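Local structure of contact-dependent inhibitor I (5I4Q) at residues 44-58 / 83-95. The protein is an immunity protein that binds the toxin of its own contact-dependent growth inhibition system and probably neutralises it. Sequence-based numbering, arbitrary orientation.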
ATOM      1  N   PHE B  44     -22.496 -29.672  16.292  1.00 51.53           N
ATOM      2  CA  PHE B  44     -21.367 -29.914  15.430  1.00 51.39           C
ATOM      3  C   PHE B  44     -21.753 -30.191  13.989  1.00 50.87           C
ATOM      4  O   PHE B  44     -21.158 -29.631  13.077  1.00 52.25           O
ATOM      5  CB  PHE B  44     -20.466 -31.033  15.971  1.00 48.28           C
ATOM      6  CG  PHE B  44     -19.170 -31.168  15.231  1.00 46.92           C
ATOM      7  CD1 PHE B  44     -18.195 -30.216  15.366  1.00 47.32           C
ATOM      8  CD2 PHE B  44     -18.940 -32.238  14.375  1.00 47.01           C
ATOM      9  CE1 PHE B  44     -16.966 -30.350  14.731  1.00 47.89           C
ATOM     10  CE2 PHE B  44     -17.745 -32.351  13.682  1.00 49.64           C
ATOM     11  CZ  PHE B  44     -16.754 -31.390  13.853  1.00 48.10           C
ATOM     12  N   ASP B  45     -22.714 -31.044  13.753  1.00 51.59           N
ATOM     13  CA  ASP B  45     -23.095 -31.331  12.360  1.00 55.34           C
ATOM     14  C   ASP B  45     -23.556 -30.105  11.583  1.00 52.66           C
ATOM     15  O   ASP B  45     -23.148 -29.885  10.447  1.00 56.27           O
ATOM     16  CB  ASP B  45     -24.180 -32.402  12.315  1.00 59.34           C
ATOM     17  CG  ASP B  45     -23.628 -33.823  12.592  1.00 68.60           C
ATOM     18  OD1 ASP B  45     -22.509 -33.992  13.180  1.00 65.65           O
ATOM     19  OD2 ASP B  45     -24.323 -34.797  12.195  1.00 78.60           O
ATOM     20  N   ASN B  46     -24.396 -29.306  12.212  1.00 51.70           N
ATOM     21  CA  ASN B  46     -25.003 -28.136  11.584  1.00 54.94           C
ATOM     22  C   ASN B  46     -24.002 -26.993  11.427  1.00 53.41           C
ATOM     23  O   ASN B  46     -24.287 -26.041  10.741  1.00 56.69           O
ATOM     24  CB  ASN B  46     -26.151 -27.612  12.432  1.00 53.74           C
ATOM     25  CG  ASN B  46     -27.265 -28.604  12.588  1.00 58.28           C
ATOM     26  OD1 ASN B  46     -27.506 -29.420  11.708  1.00 62.57           O
ATOM     27  ND2 ASN B  46     -27.944 -28.548  13.729  1.00 58.03           N
ATOM     28  N   ALA B  47     -22.867 -27.093  12.133  1.00 52.05           N
ATOM     29  CA  ALA B  47     -21.775 -26.128  12.069  1.00 48.73           C
ATOM     30  C   ALA B  47     -20.863 -26.319  10.871  1.00 46.38           C
ATOM     31  O   ALA B  47     -20.117 -25.415  10.561  1.00 43.03           O
ATOM     32  CB  ALA B  47     -20.946 -26.186  13.348  1.00 46.92           C
ATOM     33  N   GLN B  48     -20.936 -27.450  10.180  1.00 46.06           N
ATOM     34  CA  GLN B  48     -19.981 -27.711   9.120  1.00 45.47           C
ATOM     35  C   GLN B  48     -20.039 -26.716   7.972  1.00 47.13           C
ATOM     36  O   GLN B  48     -18.981 -26.298   7.473  1.00 49.07           O
ATOM     37  CB  GLN B  48     -20.078 -29.131   8.582  1.00 46.35           C
ATOM     38  CG  GLN B  48     -19.783 -30.206   9.599  1.00 47.09           C
ATOM     39  CD  GLN B  48     -18.504 -29.967  10.338  1.00 47.81           C
ATOM     40  OE1 GLN B  48     -17.408 -29.997   9.742  1.00 46.09           O
ATOM     41  NE2 GLN B  48     -18.613 -29.731  11.642  1.00 44.80           N
ATOM     42  N   PRO B  49     -21.243 -26.348   7.509  1.00 48.55           N
ATOM     43  CA  PRO B  49     -21.236 -25.368   6.418  1.00 50.07           C
ATOM     44  C   PRO B  49     -20.803 -23.987   6.908  1.00 47.29           C
ATOM     45  O   PRO B  49     -20.336 -23.174   6.123  1.00 50.87           O
ATOM     46  CB  PRO B  49     -22.703 -25.358   5.922  1.00 52.84           C
ATOM     47  CG  PRO B  49     -23.492 -25.979   7.041  1.00 52.99           C
ATOM     48  CD  PRO B  49     -22.560 -26.977   7.652  1.00 52.67           C
ATOM     49  N   LEU B  50     -20.932 -23.750   8.202  1.00 45.20           N
ATOM     50  CA  LEU B  50     -20.518 -22.507   8.782  1.00 45.98           C
ATOM     51  C   LEU B  50     -19.013 -22.461   8.893  1.00 44.51           C
ATOM     52  O   LEU B  50     -18.423 -21.430   8.682  1.00 45.13           O
ATOM     53  CB  LEU B  50     -21.156 -22.276  10.159  1.00 45.88           C
ATOM     54  CG  LEU B  50     -22.692 -22.157  10.195  1.00 49.56           C
ATOM     55  CD1 LEU B  50     -23.162 -22.202  11.642  1.00 48.01           C
ATOM     56  CD2 LEU B  50     -23.153 -20.871   9.505  1.00 53.06           C
ATOM     57  N   PHE B  51     -18.405 -23.590   9.206  1.00 42.35           N
ATOM     58  CA  PHE B  51     -16.964 -23.713   9.258  1.00 42.35           C
ATOM     59  C   PHE B  51     -16.416 -23.583   7.851  1.00 44.96           C
ATOM     60  O   PHE B  51     -15.405 -22.956   7.670  1.00 45.16           O
ATOM     61  CB  PHE B  51     -16.538 -25.069   9.818  1.00 42.52           C
ATOM     62  CG  PHE B  51     -16.355 -25.101  11.297  1.00 38.55           C
ATOM     63  CD1 PHE B  51     -15.390 -24.341  11.897  1.00 39.71           C
ATOM     64  CD2 PHE B  51     -17.089 -25.939  12.069  1.00 40.34           C
ATOM     65  CE1 PHE B  51     -15.184 -24.381  13.265  1.00 39.37           C
ATOM     66  CE2 PHE B  51     -16.893 -26.008  13.443  1.00 41.66           C
ATOM     67  CZ  PHE B  51     -15.920 -25.227  14.044  1.00 40.00           C
ATOM     68  N   ASP B  52     -17.108 -24.132   6.857  1.00 46.00           N
ATOM     69  CA  ASP B  52     -16.644 -24.031   5.467  1.00 47.42           C
ATOM     70  C   ASP B  52     -16.504 -22.569   5.042  1.00 47.47           C
ATOM     71  O   ASP B  52     -15.506 -22.198   4.422  1.00 43.63           O
ATOM     72  CB  ASP B  52     -17.615 -24.725   4.498  1.00 50.92           C
ATOM     73  CG  ASP B  52     -17.692 -26.281   4.678  1.00 51.32           C
ATOM     74  OD1 ASP B  52     -16.823 -26.929   5.356  1.00 47.30           O
ATOM     75  OD2 ASP B  52     -18.645 -26.858   4.098  1.00 50.90           O
ATOM     76  N   ASP B  53     -17.501 -21.750   5.399  1.00 47.78           N
ATOM     77  CA  ASP B  53     -17.452 -20.278   5.176  1.00 48.57           C
ATOM     78  C   ASP B  53     -16.327 -19.615   5.974  1.00 46.40           C
ATOM     79  O   ASP B  53     -15.579 -18.829   5.445  1.00 44.76           O
ATOM     80  CB  ASP B  53     -18.769 -19.585   5.550  1.00 53.17           C
ATOM     81  CG  ASP B  53     -19.943 -20.018   4.681  1.00 60.67           C
ATOM     82  OD1 ASP B  53     -19.734 -20.541   3.547  1.00 68.54           O
ATOM     83  OD2 ASP B  53     -21.098 -19.841   5.137  1.00 74.06           O
ATOM     84  N   LEU B  54     -16.204 -19.969   7.245  1.00 43.38           N
ATOM     85  CA  LEU B  54     -15.169 -19.413   8.087  1.00 40.20           C
ATOM     86  C   LEU B  54     -13.790 -19.701   7.541  1.00 39.03           C
ATOM     87  O   LEU B  54     -12.977 -18.810   7.446  1.00 40.33           O
ATOM     88  CB  LEU B  54     -15.295 -20.007   9.478  1.00 40.85           C
ATOM     89  CG  LEU B  54     -14.248 -19.558  10.481  1.00 41.06           C
ATOM     90  CD1 LEU B  54     -14.319 -18.047  10.642  1.00 44.10           C
ATOM     91  CD2 LEU B  54     -14.483 -20.186  11.831  1.00 43.59           C
ATOM     92  N   PHE B  55     -13.498 -20.947   7.195  1.00 38.17           N
ATOM     93  CA  PHE B  55     -12.168 -21.251   6.645  1.00 39.77           C
ATOM     94  C   PHE B  55     -11.910 -20.723   5.255  1.00 38.39           C
ATOM     95  O   PHE B  55     -10.731 -20.492   4.866  1.00 39.76           O
ATOM     96  CB  PHE B  55     -11.891 -22.755   6.684  1.00 40.86           C
ATOM     97  CG  PHE B  55     -11.766 -23.306   8.075  1.00 39.20           C
ATOM     98  CD1 PHE B  55     -10.694 -22.949   8.858  1.00 39.48           C
ATOM     99  CD2 PHE B  55     -12.679 -24.212   8.568  1.00 39.87           C
ATOM    100  CE1 PHE B  55     -10.528 -23.473  10.127  1.00 40.10           C
ATOM    101  CE2 PHE B  55     -12.553 -24.712   9.865  1.00 40.74           C
ATOM    102  CZ  PHE B  55     -11.460 -24.355  10.636  1.00 40.45           C
ATOM    103  N   ARG B  56     -12.981 -20.561   4.479  1.00 39.16           N
ATOM    104  CA  ARG B  56     -12.878 -19.987   3.138  1.00 40.93           C
ATOM    105  C   ARG B  56     -12.397 -18.538   3.285  1.00 39.98           C
ATOM    106  O   ARG B  56     -11.539 -18.086   2.532  1.00 38.27           O
ATOM    107  CB  ARG B  56     -14.187 -20.023   2.393  1.00 45.16           C
ATOM    108  CG  ARG B  56     -14.087 -19.617   0.924  1.00 51.42           C
ATOM    109  CD  ARG B  56     -15.433 -19.266   0.293  1.00 59.15           C
ATOM    110  NE  ARG B  56     -15.845 -17.907   0.618  1.00 63.32           N
ATOM    111  CZ  ARG B  56     -16.866 -17.542   1.394  1.00 65.57           C
ATOM    112  NH1 ARG B  56     -17.072 -16.241   1.588  1.00 69.50           N
ATOM    113  NH2 ARG B  56     -17.674 -18.430   1.982  1.00 65.83           N
HETATM  114  N   MSE B  57     -12.915 -17.855   4.293  1.00 40.23           N
HETATM  115  CA  MSE B  57     -12.506 -16.489   4.567  1.00 44.19           C
HETATM  116  C   MSE B  57     -11.083 -16.406   5.042  1.00 37.61           C
HETATM  117  O   MSE B  57     -10.391 -15.521   4.654  1.00 36.75           O
HETATM  118  CB  MSE B  57     -13.441 -15.816   5.588  1.00 46.63           C
HETATM  119  CG  MSE B  57     -14.790 -15.660   4.904  1.00 58.32           C
HETATM  120 SE   MSE B  57     -16.021 -14.511   5.967  0.90 75.80          SE
HETATM  121  CE  MSE B  57     -17.698 -14.973   4.979  1.00 81.75           C
ATOM    122  N   GLN B  58     -10.703 -17.280   5.952  1.00 34.85           N
ATOM    123  CA  GLN B  58      -9.359 -17.342   6.421  1.00 35.06           C
ATOM    124  C   GLN B  58      -8.432 -17.558   5.227  1.00 33.68           C
ATOM    125  O   GLN B  58      -7.393 -16.955   5.160  1.00 33.74           O
ATOM    126  CB  GLN B  58      -9.194 -18.437   7.485  1.00 34.79           C
ATOM    127  CG  GLN B  58      -7.771 -18.658   8.045  1.00 34.52           C
ATOM    128  CD  GLN B  58      -6.794 -19.321   7.099  1.00 34.54           C
ATOM    129  OE1 GLN B  58      -7.176 -19.987   6.141  1.00 34.80           O
ATOM    130  NE2 GLN B  58      -5.508 -19.132   7.350  1.00 36.77           N
ATOM    131  N   LEU B  83      -6.630 -20.137  12.554  1.00 40.32           N
ATOM    132  CA  LEU B  83      -7.649 -20.808  11.746  1.00 40.75           C
ATOM    133  C   LEU B  83      -7.152 -21.380  10.437  1.00 40.74           C
ATOM    134  O   LEU B  83      -7.945 -21.788   9.600  1.00 43.50           O
ATOM    135  CB  LEU B  83      -8.786 -19.847  11.467  1.00 41.76           C
ATOM    136  CG  LEU B  83      -9.727 -19.518  12.655  1.00 44.55           C
ATOM    137  CD1 LEU B  83     -11.039 -18.937  12.145  1.00 46.15           C
ATOM    138  CD2 LEU B  83     -10.077 -20.706  13.492  1.00 45.29           C
ATOM    139  N   ASP B  84      -5.849 -21.429  10.248  1.00 39.74           N
ATOM    140  CA  ASP B  84      -5.269 -21.951   9.016  1.00 39.00           C
ATOM    141  C   ASP B  84      -5.559 -23.422   8.818  1.00 39.16           C
ATOM    142  O   ASP B  84      -5.954 -23.849   7.761  1.00 41.21           O
ATOM    143  CB  ASP B  84      -3.736 -21.756   9.010  1.00 38.01           C
ATOM    144  CG  ASP B  84      -3.159 -21.930   7.639  1.00 37.37           C
ATOM    145  OD1 ASP B  84      -3.467 -21.095   6.764  1.00 39.03           O
ATOM    146  OD2 ASP B  84      -2.498 -22.928   7.375  1.00 36.62           O
ATOM    147  N   ARG B  85      -5.375 -24.200   9.861  1.00 39.95           N
ATOM    148  CA  ARG B  85      -5.599 -25.612   9.777  1.00 39.39           C
ATOM    149  C   ARG B  85      -7.111 -25.916   9.825  1.00 39.06           C
ATOM    150  O   ARG B  85      -7.781 -25.572  10.781  1.00 38.46           O
ATOM    151  CB  ARG B  85      -4.882 -26.276  10.946  1.00 40.50           C
ATOM    152  CG  ARG B  85      -5.008 -27.798  10.913  1.00 41.71           C
ATOM    153  CD  ARG B  85      -4.304 -28.484  12.092  1.00 45.07           C
ATOM    154  NE  ARG B  85      -4.620 -29.939  12.140  1.00 44.89           N
ATOM    155  CZ  ARG B  85      -4.201 -30.762  13.077  1.00 43.51           C
ATOM    156  NH1 ARG B  85      -3.516 -30.278  14.106  1.00 43.02           N
ATOM    157  NH2 ARG B  85      -4.550 -32.049  13.018  1.00 48.31           N
ATOM    158  N   ASP B  86      -7.591 -26.604   8.795  1.00 39.19           N
ATOM    159  CA  ASP B  86      -8.967 -26.906   8.569  1.00 41.91           C
ATOM    160  C   ASP B  86      -9.118 -28.400   8.360  1.00 44.04           C
ATOM    161  O   ASP B  86      -8.883 -28.907   7.279  1.00 41.77           O
ATOM    162  CB  ASP B  86      -9.437 -26.124   7.327  1.00 46.63           C
ATOM    163  CG  ASP B  86     -10.863 -26.510   6.840  1.00 49.25           C
ATOM    164  OD1 ASP B  86     -11.634 -27.172   7.580  1.00 52.02           O
ATOM    165  OD2 ASP B  86     -11.198 -26.128   5.693  1.00 49.04           O
ATOM    166  N   ASP B  87      -9.468 -29.121   9.428  1.00 43.95           N
ATOM    167  CA  ASP B  87      -9.828 -30.507   9.292  1.00 46.62           C
ATOM    168  C   ASP B  87     -10.795 -30.862  10.414  1.00 45.02           C
ATOM    169  O   ASP B  87     -11.134 -30.008  11.229  1.00 44.84           O
ATOM    170  CB  ASP B  87      -8.558 -31.403   9.343  1.00 48.81           C
ATOM    171  CG  ASP B  87      -7.731 -31.161  10.594  1.00 51.65           C
ATOM    172  OD1 ASP B  87      -8.322 -31.038  11.705  1.00 57.99           O
ATOM    173  OD2 ASP B  87      -6.484 -31.076  10.483  1.00 52.02           O
ATOM    174  N   PHE B  88     -11.195 -32.131  10.475  1.00 46.66           N
ATOM    175  CA  PHE B  88     -12.118 -32.632  11.509  1.00 48.12           C
ATOM    176  C   PHE B  88     -11.652 -32.291  12.940  1.00 47.28           C
ATOM    177  O   PHE B  88     -12.451 -31.831  13.756  1.00 46.92           O
ATOM    178  CB  PHE B  88     -12.353 -34.137  11.321  1.00 51.10           C
ATOM    179  CG  PHE B  88     -13.102 -34.800  12.465  1.00 53.03           C
ATOM    180  CD1 PHE B  88     -14.475 -34.699  12.572  1.00 54.44           C
ATOM    181  CD2 PHE B  88     -12.413 -35.538  13.419  1.00 56.44           C
ATOM    182  CE1 PHE B  88     -15.156 -35.287  13.625  1.00 57.20           C
ATOM    183  CE2 PHE B  88     -13.078 -36.151  14.475  1.00 58.00           C
ATOM    184  CZ  PHE B  88     -14.454 -36.021  14.576  1.00 59.82           C
ATOM    185  N   TYR B  89     -10.343 -32.425  13.182  1.00 46.48           N
ATOM    186  CA  TYR B  89      -9.762 -32.335  14.514  1.00 46.14           C
ATOM    187  C   TYR B  89      -9.645 -30.903  14.957  1.00 45.17           C
ATOM    188  O   TYR B  89      -9.837 -30.617  16.138  1.00 49.71           O
ATOM    189  CB  TYR B  89      -8.416 -33.106  14.603  1.00 45.88           C
ATOM    190  CG  TYR B  89      -8.612 -34.574  14.306  1.00 49.63           C
ATOM    191  CD1 TYR B  89      -9.082 -35.439  15.294  1.00 51.70           C
ATOM    192  CD2 TYR B  89      -8.398 -35.080  13.024  1.00 50.12           C
ATOM    193  CE1 TYR B  89      -9.315 -36.765  15.032  1.00 53.92           C
ATOM    194  CE2 TYR B  89      -8.626 -36.398  12.737  1.00 53.38           C
ATOM    195  CZ  TYR B  89      -9.098 -37.248  13.739  1.00 59.38           C
ATOM    196  OH  TYR B  89      -9.315 -38.601  13.440  1.00 61.97           O
ATOM    197  N   SER B  90      -9.374 -29.989  14.028  1.00 43.79           N
ATOM    198  CA  SER B  90      -9.341 -28.566  14.386  1.00 42.45           C
ATOM    199  C   SER B  90     -10.773 -28.069  14.547  1.00 44.25           C
ATOM    200  O   SER B  90     -11.061 -27.261  15.428  1.00 45.49           O
ATOM    201  CB  SER B  90      -8.564 -27.742  13.357  1.00 42.15           C
ATOM    202  OG  SER B  90      -9.302 -27.542  12.144  1.00 42.68           O
ATOM    203  N   ARG B  91     -11.684 -28.547  13.701  1.00 37.08           N
ATOM    204  CA  ARG B  91     -13.111 -28.174  13.861  1.00 37.91           C
ATOM    205  C   ARG B  91     -13.705 -28.599  15.191  1.00 40.47           C
ATOM    206  O   ARG B  91     -14.472 -27.830  15.817  1.00 44.05           O
ATOM    207  CB  ARG B  91     -13.972 -28.707  12.722  1.00 38.06           C
ATOM    208  CG  ARG B  91     -13.682 -27.998  11.398  1.00 37.08           C
ATOM    209  CD  ARG B  91     -14.248 -28.772  10.230  1.00 39.27           C
ATOM    210  NE  ARG B  91     -14.032 -28.052   9.004  1.00 39.68           N
ATOM    211  CZ  ARG B  91     -14.947 -27.775   8.086  1.00 43.36           C
ATOM    212  NH1 ARG B  91     -16.211 -28.150   8.228  1.00 47.62           N
ATOM    213  NH2 ARG B  91     -14.589 -27.106   7.008  1.00 43.06           N
ATOM    214  N   LYS B  92     -13.367 -29.800  15.632  1.00 42.56           N
ATOM    215  CA  LYS B  92     -13.831 -30.305  16.917  1.00 46.36           C
ATOM    216  C   LYS B  92     -13.349 -29.338  18.015  1.00 46.43           C
ATOM    217  O   LYS B  92     -14.100 -28.947  18.889  1.00 49.01           O
ATOM    218  CB  LYS B  92     -13.284 -31.730  17.122  1.00 53.34           C
ATOM    219  CG  LYS B  92     -14.150 -32.727  17.871  1.00 69.87           C
ATOM    220  CD  LYS B  92     -15.537 -32.964  17.243  1.00 81.63           C
ATOM    221  CE  LYS B  92     -16.520 -33.698  18.177  1.00 85.88           C
ATOM    222  NZ  LYS B  92     -17.860 -33.892  17.548  1.00 89.12           N
ATOM    223  N   TYR B  93     -12.074 -28.957  17.956  1.00 45.27           N
ATOM    224  CA  TYR B  93     -11.474 -28.057  18.942  1.00 45.57           C
ATOM    225  C   TYR B  93     -12.139 -26.671  18.932  1.00 43.87           C
ATOM    226  O   TYR B  93     -12.497 -26.133  19.968  1.00 48.50           O
ATOM    227  CB  TYR B  93      -9.973 -27.907  18.663  1.00 46.48           C
ATOM    228  CG  TYR B  93      -9.267 -26.892  19.517  1.00 50.44           C
ATOM    229  CD1 TYR B  93      -8.962 -27.160  20.857  1.00 56.49           C
ATOM    230  CD2 TYR B  93      -8.851 -25.680  18.992  1.00 51.26           C
ATOM    231  CE1 TYR B  93      -8.295 -26.224  21.652  1.00 61.14           C
ATOM    232  CE2 TYR B  93      -8.163 -24.752  19.768  1.00 54.12           C
ATOM    233  CZ  TYR B  93      -7.883 -25.015  21.089  1.00 60.71           C
ATOM    234  OH  TYR B  93      -7.209 -24.075  21.861  1.00 65.79           O
ATOM    235  N   TRP B  94     -12.298 -26.088  17.761  1.00 41.29           N
ATOM    236  CA  TRP B  94     -12.847 -24.725  17.680  1.00 40.06           C
ATOM    237  C   TRP B  94     -14.313 -24.728  18.041  1.00 42.02           C
ATOM    238  O   TRP B  94     -14.775 -23.811  18.719  1.00 43.37           O
ATOM    239  CB  TRP B  94     -12.587 -24.101  16.305  1.00 37.06           C
ATOM    240  CG  TRP B  94     -11.117 -23.761  16.085  1.00 36.65           C
ATOM    241  CD1 TRP B  94     -10.304 -24.256  15.104  1.00 36.76           C
ATOM    242  CD2 TRP B  94     -10.309 -22.872  16.865  1.00 36.14           C
ATOM    243  NE1 TRP B  94      -9.038 -23.735  15.232  1.00 40.22           N
ATOM    244  CE2 TRP B  94      -9.016 -22.883  16.309  1.00 39.70           C
ATOM    245  CE3 TRP B  94     -10.549 -22.081  17.978  1.00 38.71           C
ATOM    246  CZ2 TRP B  94      -7.947 -22.149  16.857  1.00 40.52           C
ATOM    247  CZ3 TRP B  94      -9.498 -21.331  18.515  1.00 41.38           C
ATOM    248  CH2 TRP B  94      -8.221 -21.362  17.942  1.00 42.91           C
ATOM    249  N   HIS B  95     -15.046 -25.763  17.637  1.00 44.45           N
ATOM    250  CA  HIS B  95     -16.466 -25.812  17.994  1.00 47.56           C
ATOM    251  C   HIS B  95     -16.636 -25.785  19.509  1.00 50.75           C
ATOM    252  O   HIS B  95     -17.434 -25.027  20.050  1.00 54.68           O
ATOM    253  CB  HIS B  95     -17.145 -27.028  17.389  1.00 50.06           C
ATOM    254  CG  HIS B  95     -18.620 -27.077  17.640  1.00 54.10           C
ATOM    255  ND1 HIS B  95     -19.212 -28.044  18.430  1.00 58.97           N
ATOM    256  CD2 HIS B  95     -19.621 -26.271  17.213  1.00 54.65           C
ATOM    257  CE1 HIS B  95     -20.513 -27.827  18.480  1.00 60.20           C
ATOM    258  NE2 HIS B  95     -20.784 -26.749  17.763  1.00 59.64           N
TER
HETATM  259  O   HOH W   1      -5.489 -21.292   4.618  1.00 30.86           O
HETATM  260  O   HOH W   2      -8.125 -22.769   6.162  1.00 41.43           O
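Arg91 uses every nitrogen of its guanidinium group, holding Gln48, Asp52 and Asp86 around its edge while Phe51 CB lies against one face. Its NH2 donates to Asp52 OD1 at 2.8 Å and 160°, nearly along the C-O axis, and NH1 reaches the same oxygen from above the carboxylate plane: an end-on grip on one atom. NH1 also meets Gln48 OE1 at 2.7 Å, whereas NE and NH2 take Asp86 OD1 side-on. A chain extended from CG to NE carries the charge past Phe51, and Arg91 CG stands 4.0 Å from that ring's centroid in a CH-pi contact. Asp86 CB likewise covers a face of Phe55, 3.8 Å from the centroid.

Phe44 is a knob in the hole formed by Phe88, Arg91, Lys92 and His95. With CG anti to the backbone N (chi1 -171°), its ring receives Lys92 NZ over one face in a cation-pi contact, 4.0 Å from the centroid, and Gln48 NE2 over the opposite face. Its edge points toward the face of His95 in an offset edge-to-face pair, ring centroids 5.6 Å apart.

Further along the helix, Gln58 NE2 donates to the anti lone pair of Asp84 OD1 at 2.9 Å; Asp84 OD2 pairs with Arg37 and His85 of the CdiA chain. The axes of helix segments 44-58 and 88-95 cross at 108°. Aromatic packing, the Arg91 network and the Lys92 cation-pi contact link the helices, and Arg91 probably offsets the like charges of Asp52 and Asp86.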